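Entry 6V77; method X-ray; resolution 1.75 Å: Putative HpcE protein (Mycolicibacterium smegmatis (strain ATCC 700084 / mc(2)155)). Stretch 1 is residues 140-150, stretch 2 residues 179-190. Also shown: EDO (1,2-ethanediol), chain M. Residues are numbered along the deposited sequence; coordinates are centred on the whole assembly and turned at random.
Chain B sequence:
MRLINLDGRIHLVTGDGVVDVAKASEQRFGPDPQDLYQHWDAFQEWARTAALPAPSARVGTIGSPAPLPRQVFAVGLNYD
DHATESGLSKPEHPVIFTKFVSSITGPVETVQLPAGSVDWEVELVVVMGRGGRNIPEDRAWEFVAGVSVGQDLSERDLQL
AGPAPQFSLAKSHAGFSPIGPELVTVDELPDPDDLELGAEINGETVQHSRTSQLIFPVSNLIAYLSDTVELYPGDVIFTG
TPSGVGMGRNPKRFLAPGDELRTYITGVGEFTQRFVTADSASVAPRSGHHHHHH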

ATOM      1  N   ALA B 140      21.460  -6.680   4.787  1.00 26.36           N
ATOM      2  CA  ALA B 140      20.081  -6.625   4.297  1.00 27.42           C
ATOM      3  C   ALA B 140      19.604  -7.963   3.738  1.00 21.37           C
ATOM      4  O   ALA B 140      18.427  -8.311   3.885  1.00 22.28           O
ATOM      5  N   TRP B 141      20.476  -8.714   3.057  1.00 22.30           N
ATOM      6  CA  TRP B 141      20.002  -9.971   2.474  1.00 26.08           C
ATOM      7  C   TRP B 141      19.565 -10.950   3.552  1.00 25.76           C
ATOM      8  O   TRP B 141      18.711 -11.805   3.301  1.00 26.10           O
ATOM      9  N   GLU B 142      20.129 -10.835   4.759  1.00 23.96           N
ATOM     10  CA  GLU B 142      19.701 -11.703   5.850  1.00 26.18           C
ATOM     11  C   GLU B 142      18.265 -11.414   6.283  1.00 28.06           C
ATOM     12  O   GLU B 142      17.667 -12.237   6.989  1.00 27.26           O
ATOM     13  N   PHE B 143      17.709 -10.263   5.896  1.00 25.63           N
ATOM     14  CA  PHE B 143      16.317  -9.932   6.185  1.00 23.06           C
ATOM     15  C   PHE B 143      15.367 -10.378   5.078  1.00 22.38           C
ATOM     16  O   PHE B 143      14.157 -10.147   5.190  1.00 22.09           O
ATOM     17  N   VAL B 144      15.881 -11.013   4.022  1.00 20.50           N
ATOM     18  CA  VAL B 144      15.089 -11.389   2.861  1.00 20.11           C
ATOM     19  C   VAL B 144      14.689 -12.849   2.982  1.00 22.10           C
ATOM     20  O   VAL B 144      15.546 -13.722   3.169  1.00 22.66           O
ATOM     21  N   ALA B 145      13.385 -13.117   2.844  1.00 18.60           N
ATOM     22  CA  ALA B 145      12.922 -14.497   2.767  1.00 19.31           C
ATOM     23  C   ALA B 145      13.351 -15.135   1.454  1.00 19.55           C
ATOM     24  O   ALA B 145      13.961 -16.210   1.437  1.00 21.56           O
ATOM     25  N   GLY B 146      13.002 -14.508   0.343  1.00 20.74           N
ATOM     26  CA  GLY B 146      13.411 -15.040  -0.944  1.00 19.46           C
ATOM     27  C   GLY B 146      13.044 -14.070  -2.041  1.00 18.25           C
ATOM     28  O   GLY B 146      12.580 -12.963  -1.784  1.00 19.09           O
ATOM     29  N   VAL B 147      13.249 -14.512  -3.289  1.00 18.76           N
ATOM     30  CA  VAL B 147      13.015 -13.665  -4.450  1.00 18.61           C
ATOM     31  C   VAL B 147      12.059 -14.389  -5.380  1.00 20.27           C
ATOM     32  O   VAL B 147      11.879 -15.603  -5.298  1.00 22.41           O
ATOM     33  N   SER B 148      11.441 -13.628  -6.279  1.00 21.15           N
ATOM     34  CA  SER B 148      10.579 -14.243  -7.273  1.00 19.83           C
ATOM     35  C   SER B 148      10.612 -13.389  -8.537  1.00 22.74           C
ATOM     36  O   SER B 148      11.309 -12.369  -8.612  1.00 20.84           O
ATOM     37  N   VAL B 149       9.838 -13.807  -9.538  1.00 20.87           N
ATOM     38  CA  VAL B 149       9.744 -13.086 -10.804  1.00 20.89           C
ATOM     39  C   VAL B 149       8.504 -12.211 -10.756  1.00 20.61           C
ATOM     40  O   VAL B 149       7.453 -12.640 -10.266  1.00 24.00           O
ATOM     41  N   GLY B 150       8.607 -10.987 -11.277  1.00 21.97           N
ATOM     42  CA  GLY B 150       7.445 -10.116 -11.358  1.00 22.94           C
ATOM     43  C   GLY B 150       7.393  -9.352 -12.669  1.00 22.16           C
ATOM     44  O   GLY B 150       8.385  -9.241 -13.397  1.00 22.38           O
ATOM     45  N   ILE B 179       3.263 -12.058  -9.653  1.00 21.60           N
ATOM     46  CA  ILE B 179       4.482 -12.487  -8.980  1.00 20.76           C
ATOM     47  C   ILE B 179       4.475 -14.003  -8.951  1.00 21.69           C
ATOM     48  O   ILE B 179       3.453 -14.604  -8.608  1.00 21.32           O
ATOM     49  N   GLY B 180       5.605 -14.625  -9.287  1.00 21.37           N
ATOM     50  CA  GLY B 180       5.699 -16.064  -9.237  1.00 21.53           C
ATOM     51  C   GLY B 180       6.605 -16.630 -10.306  1.00 22.30           C
ATOM     52  O   GLY B 180       7.365 -15.898 -10.948  1.00 22.39           O
ATOM     53  N   PRO B 181       6.559 -17.961 -10.512  1.00 22.00           N
ATOM     54  CA  PRO B 181       5.641 -18.891  -9.846  1.00 22.18           C
ATOM     55  C   PRO B 181       6.044 -19.275  -8.424  1.00 24.88           C
ATOM     56  O   PRO B 181       5.175 -19.670  -7.646  1.00 24.84           O
ATOM     57  N   GLU B 182       7.329 -19.172  -8.099  1.00 23.54           N
ATOM     58  CA  GLU B 182       7.847 -19.692  -6.836  1.00 21.62           C
ATOM     59  C   GLU B 182       8.656 -18.640  -6.114  1.00 21.08           C
ATOM     60  O   GLU B 182       9.252 -17.762  -6.734  1.00 25.38           O
ATOM     61  N   LEU B 183       8.679 -18.741  -4.783  1.00 21.36           N
ATOM     62  CA  LEU B 183       9.643 -17.995  -3.996  1.00 23.87           C
ATOM     63  C   LEU B 183      10.893 -18.848  -3.898  1.00 24.12           C
ATOM     64  O   LEU B 183      10.796 -20.046  -3.606  1.00 24.33           O
ATOM     65  N   VAL B 184      12.054 -18.240  -4.137  1.00 20.74           N
ATOM     66  CA  VAL B 184      13.336 -18.946  -4.131  1.00 21.11           C
ATOM     67  C   VAL B 184      14.216 -18.317  -3.061  1.00 21.06           C
ATOM     68  O   VAL B 184      14.493 -17.112  -3.123  1.00 22.88           O
ATOM     69  N   THR B 185      14.663 -19.112  -2.081  1.00 21.83           N
ATOM     70  CA  THR B 185      15.429 -18.496  -1.008  1.00 22.73           C
ATOM     71  C   THR B 185      16.836 -18.144  -1.494  1.00 24.17           C
ATOM     72  O   THR B 185      17.323 -18.656  -2.504  1.00 23.10           O
ATOM     73  N   VAL B 186      17.487 -17.256  -0.740  1.00 24.41           N
ATOM     74  CA  VAL B 186      18.726 -16.614  -1.180  1.00 29.49           C
ATOM     75  C   VAL B 186      19.871 -17.626  -1.355  1.00 26.70           C
ATOM     76  O   VAL B 186      20.725 -17.473  -2.241  1.00 27.47           O
ATOM     77  N   ASP B 187      19.885 -18.696  -0.556  1.00 23.71           N
ATOM     78  CA  ASP B 187      20.969 -19.674  -0.611  1.00 24.83           C
ATOM     79  C   ASP B 187      20.980 -20.477  -1.903  1.00 27.86           C
ATOM     80  O   ASP B 187      21.977 -21.146  -2.192  1.00 29.70           O
ATOM     81  N   GLU B 188      19.894 -20.444  -2.672  1.00 26.31           N
ATOM     82  CA  GLU B 188      19.861 -21.092  -3.977  1.00 28.98           C
ATOM     83  C   GLU B 188      20.454 -20.234  -5.083  1.00 30.90           C
ATOM     84  O   GLU B 188      20.539 -20.698  -6.226  1.00 32.19           O
ATOM     85  N   LEU B 189      20.817 -19.008  -4.794  1.00 30.09           N
ATOM     86  CA  LEU B 189      21.299 -18.123  -5.850  1.00 27.41           C
ATOM     87  C   LEU B 189      22.823 -18.100  -5.830  1.00 27.75           C
ATOM     88  O   LEU B 189      23.423 -17.881  -4.762  1.00 28.84           O
ATOM     89  N   PRO B 190      23.497 -18.346  -6.954  1.00 24.19           N
ATOM     90  CA  PRO B 190      24.967 -18.270  -6.938  1.00 25.10           C
ATOM     91  C   PRO B 190      25.454 -16.925  -6.437  1.00 24.08           C
ATOM     92  O   PRO B 190      26.311 -16.862  -5.548  1.00 28.57           O
TER

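Packing of residues 140-150 of the putative HpcE protein against residues 179-190; together they bury 631 Å², both sides summed. Strand 182-185 runs broadly antiparallel to strand 144-150 (133° between their directions). W141, in the 3-10 segment before the strand, points toward the other stretch with chi1 m (-85°) and chi2 113°, bringing CE3 within 3.8 Å of V186 CG2. E142 points away and F143 is out of reach. V144 (chi1 t) points toward the partner and meets the same methyl, V144 CG1 lying 3.8 Å from V186 CG2, so V186 (chi1 t) packs against both residues. A145 lies sideways; its CB is 4.3 Å from L183 CD2, while its carbonyl accepts a hydrogen bond from water 1 (A145 O to water O, 2.6 Å). That water in turn accepts one from V186 N at 3.0 Å, bridging the backbones. At G146 the chains come close, with G146 CA 3.2 Å from V184 O and G146 C 3.5 Å from L183 CD1; a CB here would clash with V184 O and L183 CG. L183 (chi1 t, chi2 p) starts sideways, but its end comes nearer. V147 (chi1 m) shares a sheet face with V184 (chi1 t). V147 N donates a hydrogen bond to V184 O at 2.9 Å. V184 N returns one to V147 O, also at 2.9 Å. V147 CG2 reaches L189 CD1 (L189 chi1 m, chi2 t) at 4.0 Å. S148 (chi1 t) points toward the partner and donates from OG to E182 O at 2.7 Å, while its CB lies 3.8 Å from I179 CG2. V149 (chi1 t) accepts at O from G180 N, 2.9 Å away. Beside G150, I179 (chi1 m, chi2 t) leads its end away. Within stretch 2, T185 OG1 (chi1 p) donates to D187 OD1 at 2.6 Å, and 1,2-ethanediol O1 donates to D187 OD2 at 2.7 Å.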

ATOM      1  CB  ALA B 140      19.935  -5.528   3.240  1.00 24.23           C
ATOM      2  CB  TRP B 141      21.075 -10.621   1.600  1.00 29.95           C
ATOM      3  CG  TRP B 141      21.132 -10.119   0.164  1.00 26.88           C
ATOM      4  CD1 TRP B 141      22.150  -9.405  -0.405  1.00 29.96           C
ATOM      5  CD2 TRP B 141      20.161 -10.332  -0.880  1.00 24.96           C
ATOM      6  NE1 TRP B 141      21.863  -9.143  -1.729  1.00 28.23           N
ATOM      7  CE2 TRP B 141      20.653  -9.702  -2.046  1.00 25.04           C
ATOM      8  CE3 TRP B 141      18.928 -10.992  -0.943  1.00 23.75           C
ATOM      9  CZ2 TRP B 141      19.961  -9.731  -3.273  1.00 23.94           C
ATOM     10  CZ3 TRP B 141      18.241 -11.006  -2.145  1.00 23.37           C
ATOM     11  CH2 TRP B 141      18.760 -10.383  -3.298  1.00 24.88           C
ATOM     12  CB  GLU B 142      20.656 -11.557   7.028  1.00 28.30           C
ATOM     13  CG  GLU B 142      22.083 -11.938   6.654  1.00 30.66           C
ATOM     14  CD  GLU B 142      23.055 -11.675   7.776  1.00 44.20           C
ATOM     15  OE1 GLU B 142      22.713 -11.989   8.934  1.00 43.47           O
ATOM     16  OE2 GLU B 142      24.146 -11.136   7.500  1.00 46.00           O
ATOM     17  CB  PHE B 143      16.153  -8.420   6.401  1.00 21.83           C
ATOM     18  CG  PHE B 143      16.719  -7.926   7.705  1.00 23.88           C
ATOM     19  CD1 PHE B 143      15.886  -7.388   8.677  1.00 21.65           C
ATOM     20  CD2 PHE B 143      18.082  -8.004   7.959  1.00 23.21           C
ATOM     21  CE1 PHE B 143      16.407  -6.939   9.888  1.00 24.57           C
ATOM     22  CE2 PHE B 143      18.614  -7.570   9.173  1.00 28.73           C
ATOM     23  CZ  PHE B 143      17.778  -7.034  10.137  1.00 26.96           C
ATOM     24  CB  VAL B 144      15.881 -11.143   1.565  1.00 20.20           C
ATOM     25  CG1 VAL B 144      15.179 -11.790   0.332  1.00 18.84           C
ATOM     26  CG2 VAL B 144      16.060  -9.650   1.339  1.00 22.71           C
ATOM     27  CB  ALA B 145      11.400 -14.538   2.905  1.00 20.81           C
ATOM     28  CB  VAL B 147      14.322 -13.326  -5.206  1.00 20.43           C
ATOM     29  CG1 VAL B 147      15.269 -12.553  -4.292  1.00 24.84           C
ATOM     30  CG2 VAL B 147      14.997 -14.609  -5.767  1.00 24.26           C
ATOM     31  CB  SER B 148       9.155 -14.437  -6.716  1.00 21.50           C
ATOM     32  OG  SER B 148       8.419 -15.332  -7.565  1.00 23.47           O
ATOM     33  CB  VAL B 149       9.660 -14.055 -12.002  1.00 21.35           C
ATOM     34  CG1 VAL B 149       9.740 -13.278 -13.334  1.00 26.80           C
ATOM     35  CG2 VAL B 149      10.733 -15.172 -11.950  1.00 21.43           C
ATOM     36  CB  ILE B 179       4.571 -11.952  -7.530  1.00 20.07           C
ATOM     37  CG1 ILE B 179       4.376 -10.436  -7.482  1.00 19.95           C
ATOM     38  CG2 ILE B 179       5.916 -12.380  -6.886  1.00 20.98           C
ATOM     39  CD1 ILE B 179       4.211  -9.889  -6.051  1.00 19.59           C
ATOM     40  CB  PRO B 181       5.687 -20.127 -10.750  1.00 26.44           C
ATOM     41  CG  PRO B 181       7.070 -20.090 -11.328  1.00 29.99           C
ATOM     42  CD  PRO B 181       7.334 -18.624 -11.577  1.00 22.73           C
ATOM     43  CB  GLU B 182       8.731 -20.924  -7.072  1.00 22.39           C
ATOM     44  CG  GLU B 182       7.938 -22.077  -7.588  1.00 24.72           C
ATOM     45  CD  GLU B 182       8.775 -23.266  -8.021  1.00 33.50           C
ATOM     46  OE1 GLU B 182      10.020 -23.173  -8.131  1.00 31.58           O
ATOM     47  OE2 GLU B 182       8.149 -24.309  -8.265  1.00 33.21           O
ATOM     48  CB  LEU B 183       9.103 -17.687  -2.601  1.00 21.59           C
ATOM     49  CG  LEU B 183       9.987 -16.761  -1.758  1.00 28.69           C
ATOM     50  CD1 LEU B 183       9.791 -15.328  -2.170  1.00 28.54           C
ATOM     51  CD2 LEU B 183       9.661 -16.923  -0.278  1.00 30.22           C
ATOM     52  CB  VAL B 184      14.029 -18.875  -5.502  1.00 21.37           C
ATOM     53  CG1 VAL B 184      15.304 -19.721  -5.500  1.00 23.32           C
ATOM     54  CG2 VAL B 184      13.072 -19.347  -6.599  1.00 24.99           C
ATOM     55  CB  THR B 185      15.497 -19.406   0.223  1.00 22.29           C
ATOM     56  OG1 THR B 185      16.070 -20.671  -0.120  1.00 21.99           O
ATOM     57  CG2 THR B 185      14.108 -19.618   0.821  1.00 27.63           C
ATOM     58  CB  VAL B 186      19.047 -15.499  -0.161  1.00 25.91           C
ATOM     59  CG1 VAL B 186      20.331 -14.780  -0.468  1.00 30.84           C
ATOM     60  CG2 VAL B 186      17.868 -14.495  -0.092  1.00 28.83           C
ATOM     61  CB  ASP B 187      20.870 -20.635   0.574  1.00 26.34           C
ATOM     62  CG  ASP B 187      19.501 -21.266   0.677  1.00 39.95           C
ATOM     63  OD1 ASP B 187      18.510 -20.514   0.745  1.00 43.94           O
ATOM     64  OD2 ASP B 187      19.414 -22.507   0.667  1.00 44.77           O
ATOM     65  CB  GLU B 188      18.419 -21.443  -4.352  1.00 24.83           C
ATOM     66  CG  GLU B 188      17.714 -22.253  -3.289  1.00 33.68           C
ATOM     67  CD  GLU B 188      16.881 -23.371  -3.872  1.00 37.13           C
ATOM     68  OE1 GLU B 188      16.817 -23.484  -5.125  1.00 42.03           O
ATOM     69  OE2 GLU B 188      16.289 -24.132  -3.078  1.00 34.41           O
ATOM     70  CB  LEU B 189      20.743 -16.710  -5.661  1.00 28.80           C
ATOM     71  CG  LEU B 189      19.235 -16.599  -5.379  1.00 27.55           C
ATOM     72  CD1 LEU B 189      18.834 -15.187  -4.984  1.00 30.70           C
ATOM     73  CD2 LEU B 189      18.424 -17.077  -6.577  1.00 28.24           C
ATOM     74  CB  PRO B 190      25.342 -18.514  -8.413  1.00 28.42           C
ATOM     75  CG  PRO B 190      24.237 -19.342  -8.936  1.00 27.97           C
ATOM     76  CD  PRO B 190      22.985 -18.812  -8.259  1.00 27.27           C
TER
HETATM   77  C1  EDO M 303      17.596 -24.888   1.490  1.00 57.79           C
HETATM   78  O1  EDO M 303      17.191 -23.546   1.775  1.00 45.05           O
HETATM   79  C2  EDO M 303      16.574 -25.869   2.045  1.00 62.83           C
HETATM   80  O2  EDO M 303      15.846 -26.444   0.956  1.00 69.91           O
HETATM   81  O   HOH W   1      16.498 -16.549   1.996  1.00 29.59           O